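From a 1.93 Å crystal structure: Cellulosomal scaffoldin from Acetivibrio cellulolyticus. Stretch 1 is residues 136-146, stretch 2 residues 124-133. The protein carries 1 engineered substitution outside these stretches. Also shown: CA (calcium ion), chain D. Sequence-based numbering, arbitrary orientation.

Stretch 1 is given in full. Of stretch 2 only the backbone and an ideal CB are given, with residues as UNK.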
# COMPACT_ATOMS: atom_id res chain seq x y z
N ALA B 136 -4.95 5.07 8.18
CA ALA B 136 -5.57 3.90 7.57
C ALA B 136 -4.51 2.84 7.28
O ALA B 136 -3.33 3.16 7.10
CB ALA B 136 -6.27 4.30 6.28
N ILE B 137 -4.93 1.59 7.26
CA ILE B 137 -4.07 0.49 6.83
C ILE B 137 -4.69 -0.00 5.54
O ILE B 137 -5.79 -0.57 5.55
CB ILE B 137 -3.95 -0.63 7.88
CG1 ILE B 137 -3.33 -0.06 9.17
CG2 ILE B 137 -3.08 -1.76 7.36
CD1 ILE B 137 -3.51 -0.93 10.40
N SER B 138 -4.01 0.26 4.43
CA SER B 138 -4.56 0.05 3.09
C SER B 138 -3.46 -0.47 2.18
O SER B 138 -2.37 -0.79 2.66
CB SER B 138 -5.14 1.37 2.56
OG SER B 138 -4.16 2.39 2.48
N LEU B 139 -3.74 -0.56 0.88
CA LEU B 139 -2.75 -1.07 -0.08
C LEU B 139 -1.48 -0.20 -0.14
O LEU B 139 -0.40 -0.72 -0.41
CB LEU B 139 -3.36 -1.20 -1.48
CG LEU B 139 -2.49 -1.87 -2.56
CD1 LEU B 139 -1.93 -3.20 -2.07
CD2 LEU B 139 -3.29 -2.06 -3.83
N GLU B 140 -1.62 1.11 0.11
CA GLU B 140 -0.44 1.99 0.17
C GLU B 140 0.63 1.48 1.12
O GLU B 140 1.81 1.48 0.78
CB GLU B 140 -0.84 3.40 0.59
CG GLU B 140 -1.52 4.16 -0.50
CD GLU B 140 -2.00 5.50 -0.06
OE1 GLU B 140 -1.12 6.31 0.35
OE2 GLU B 140 -3.23 5.74 -0.13
N ASP B 141 0.21 1.07 2.32
CA ASP B 141 1.13 0.56 3.33
C ASP B 141 1.83 -0.71 2.85
O ASP B 141 3.03 -0.87 3.03
CB ASP B 141 0.38 0.27 4.63
CG ASP B 141 -0.33 1.50 5.16
OD1 ASP B 141 0.37 2.43 5.61
OD2 ASP B 141 -1.57 1.55 5.09
N VAL B 142 1.06 -1.59 2.22
CA VAL B 142 1.60 -2.83 1.66
C VAL B 142 2.60 -2.55 0.52
O VAL B 142 3.66 -3.19 0.45
CB VAL B 142 0.46 -3.77 1.18
CG1 VAL B 142 0.99 -4.93 0.34
CG2 VAL B 142 -0.34 -4.29 2.37
N MET B 143 2.27 -1.59 -0.36
CA MET B 143 3.15 -1.26 -1.49
C MET B 143 4.45 -0.59 -1.04
O MET B 143 5.48 -0.73 -1.70
CB MET B 143 2.45 -0.38 -2.52
CG MET B 143 1.27 -1.04 -3.23
SD MET B 143 1.69 -2.52 -4.18
CE MET B 143 2.68 -1.78 -5.47
N ILE B 144 4.41 0.11 0.09
CA ILE B 144 5.63 0.67 0.68
C ILE B 144 6.63 -0.45 0.99
O ILE B 144 7.81 -0.33 0.70
CB ILE B 144 5.33 1.49 1.95
CG1 ILE B 144 4.68 2.82 1.57
CG2 ILE B 144 6.60 1.78 2.75
CD1 ILE B 144 4.07 3.54 2.75
N VAL B 145 6.13 -1.53 1.57
CA VAL B 145 6.97 -2.68 1.90
C VAL B 145 7.47 -3.31 0.59
O VAL B 145 8.65 -3.62 0.46
CB VAL B 145 6.21 -3.72 2.76
CG1 VAL B 145 7.11 -4.90 3.10
CG2 VAL B 145 5.70 -3.08 4.04
N ALA B 146 6.56 -3.46 -0.38
CA ALA B 146 6.91 -4.04 -1.69
C ALA B 146 8.03 -3.29 -2.43
O ALA B 146 8.74 -3.89 -3.25
CB ALA B 146 5.68 -4.15 -2.57
N UNK B 124 -9.43 -2.94 15.57
CA UNK B 124 -8.43 -3.79 14.93
C UNK B 124 -7.21 -3.02 14.39
O UNK B 124 -6.15 -3.60 14.18
CB UNK B 124 -9.09 -4.56 13.78
N UNK B 125 -7.37 -1.73 14.14
CA UNK B 125 -6.27 -0.89 13.66
C UNK B 125 -5.13 -0.78 14.68
O UNK B 125 -5.37 -0.56 15.86
CB UNK B 125 -6.79 0.51 13.32
N UNK B 126 -3.90 -0.93 14.21
CA UNK B 126 -2.71 -0.71 15.04
C UNK B 126 -1.82 0.31 14.35
O UNK B 126 -1.39 0.10 13.21
CB UNK B 126 -1.95 -2.02 15.29
N UNK B 127 -1.53 1.41 15.03
CA UNK B 127 -0.79 2.52 14.43
C UNK B 127 0.55 2.09 13.81
O UNK B 127 0.97 2.62 12.79
CB UNK B 127 -0.54 3.60 15.49
N UNK B 128 1.21 1.10 14.42
CA UNK B 128 2.46 0.55 13.89
C UNK B 128 2.39 -0.05 12.50
O UNK B 128 3.38 -0.04 11.77
CB UNK B 128 2.97 -0.53 14.85
N UNK B 129 1.23 -0.59 12.14
CA UNK B 129 1.02 -1.20 10.83
C UNK B 129 0.68 -0.15 9.77
O UNK B 129 0.82 -0.39 8.56
CB UNK B 129 -0.09 -2.24 10.91
N UNK B 130 0.23 1.01 10.23
CA UNK B 130 -0.01 2.18 9.38
C UNK B 130 1.34 2.87 9.13
O UNK B 130 1.67 3.85 9.78
CB UNK B 130 -1.01 3.14 10.03
N UNK B 131 2.08 2.34 8.16
CA UNK B 131 3.45 2.77 7.88
C UNK B 131 3.56 4.24 7.50
O UNK B 131 4.44 4.94 8.00
CB UNK B 131 4.04 1.91 6.76
N UNK B 132 2.68 4.72 6.62
CA UNK B 132 2.72 6.14 6.21
C UNK B 132 1.93 7.09 7.12
O UNK B 132 1.83 8.28 6.83
CB UNK B 132 2.18 6.27 4.78
N UNK B 133 1.40 6.55 8.22
CA UNK B 133 0.64 7.30 9.23
C UNK B 133 -0.47 8.20 8.68
O UNK B 133 -0.71 9.29 9.21
CB UNK B 133 1.61 8.16 10.04
CA CA D . -1.50 3.99 5.87

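At position 124 the ideal CB has nothing of stretch 1 within 5.5 Å, so this contact sets no rule and almost any side chain would do. It is Lys124, whose end leads away.

Position 125 points sideways, its ideal CB 4.6 Å from Ile137 CD1. A long or flat apolar group could reach that methyl, and a polar tip could go on toward the calcium site. Tyr125 does both: its CD2 lies 3.7 Å from Ile137 CD1, and its OH donates a hydrogen bond to OD2 of residue 130, 2.6 Å away.

Position 126 points away, with its ideal CB 5.2 Å from Ile137 CD1, so stretch 1 leaves the choice open. Gln126 meets stretch 1 mainly through its backbone, its O 3.7 Å from Ile137 CD1. Positions 127 and 128 also point away, with helical backbone angles that most residues tolerate. They are Val127 and Gly128; a CB would have room at the glycine, so stretch 1 does not demand its absence.

At position 129 the ideal CB sits 3.7 Å from Ile137 CD1, which favours an aliphatic residue. Leu129 packs its CB against Ile137 CD1 at 3.7 Å.

Position 130 is dictated by the ion. Its ideal CB is 3.7 Å from Ala136 O, and calcium lies beside that carbonyl and the carboxylate of Asp141. A short oxygen-bearing side chain is called for, Asp or Asn, with negative charge an advantage. Asp130 places OD1 2.4 Å from the calcium ion. That OD1 is also 3.0 Å from Ala136 O, a closeness explained by the shared metal rather than by a hydrogen bond.

Position 131 points toward the helix, its ideal CB 4.3 Å from Ile144 CD1, with Val145 further along. Leu, Ile or Met could fill this hollow. Leu131 brings CD1 to 3.5 Å from Val145 CG2 and 4.2 Å from Ile144 CG2.

Position 132 starts sideways, with its ideal CB 3.9 Å from Ile144 CD1 and the calcium within reach of a short side chain. Asp or Asn could offer an oxygen at the right reach; an amide could also turn its nitrogen toward Glu140. Asn132 binds calcium through OD1 at 2.3 Å, while ND2 lies 3.3 Å from Glu140 OE1. Its backbone N makes a weak hydrogen bond to Asp141 OD1 at 3.4 Å, so one carboxylate oxygen serves both metal and loop.

Position 133 closes a type I turn begun at 130, with positive phi, which Gly, Asn or Asp accept most readily; its CB points away. Arg133 stands there nonetheless, and its NH1 donates a 2.6 Å hydrogen bond to Asp130 O.

Stretch 2 124-133: KYQVGLDLNR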
# COMPACT_ATOMS: atom_id res chain seq x y z
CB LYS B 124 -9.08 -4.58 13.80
CG LYS B 124 -8.14 -5.52 13.07
CD LYS B 124 -8.90 -6.44 12.13
CE LYS B 124 -9.49 -7.62 12.86
NZ LYS B 124 -10.14 -8.54 11.89
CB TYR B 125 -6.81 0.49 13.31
CG TYR B 125 -5.78 1.55 12.98
CD1 TYR B 125 -5.12 2.24 13.99
CD2 TYR B 125 -5.52 1.90 11.65
CE1 TYR B 125 -4.20 3.23 13.69
CE2 TYR B 125 -4.60 2.89 11.35
CZ TYR B 125 -3.95 3.55 12.38
OH TYR B 125 -3.04 4.54 12.09
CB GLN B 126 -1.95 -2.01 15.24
CG GLN B 126 -2.76 -3.16 15.81
CD GLN B 126 -2.05 -4.50 15.67
OE1 GLN B 126 -0.82 -4.57 15.70
NE2 GLN B 126 -2.82 -5.57 15.49
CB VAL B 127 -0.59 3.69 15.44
CG1 VAL B 127 0.38 3.31 16.55
CG2 VAL B 127 -0.13 4.95 14.72
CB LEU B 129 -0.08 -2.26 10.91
CG LEU B 129 0.08 -3.34 11.99
CD1 LEU B 129 -1.07 -4.33 11.92
CD2 LEU B 129 1.41 -4.07 11.90
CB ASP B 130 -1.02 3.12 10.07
CG ASP B 130 -1.32 4.37 9.25
OD1 ASP B 130 -0.81 4.50 8.11
OD2 ASP B 130 -2.09 5.23 9.75
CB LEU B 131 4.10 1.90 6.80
CG LEU B 131 4.30 0.42 7.15
CD1 LEU B 131 5.04 -0.31 6.03
CD2 LEU B 131 5.05 0.27 8.46
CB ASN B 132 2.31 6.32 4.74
CG ASN B 132 0.85 5.96 4.46
OD1 ASN B 132 0.09 5.58 5.36
ND2 ASN B 132 0.47 6.04 3.19
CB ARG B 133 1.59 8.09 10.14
CG ARG B 133 2.50 7.21 10.99
CD ARG B 133 1.73 6.35 11.99
NE ARG B 133 2.63 5.78 13.01
CZ ARG B 133 3.45 4.74 12.83
NH1 ARG B 133 3.51 4.09 11.67
NH2 ARG B 133 4.20 4.34 13.84
O HOH W 1 -2.62 4.03 3.70
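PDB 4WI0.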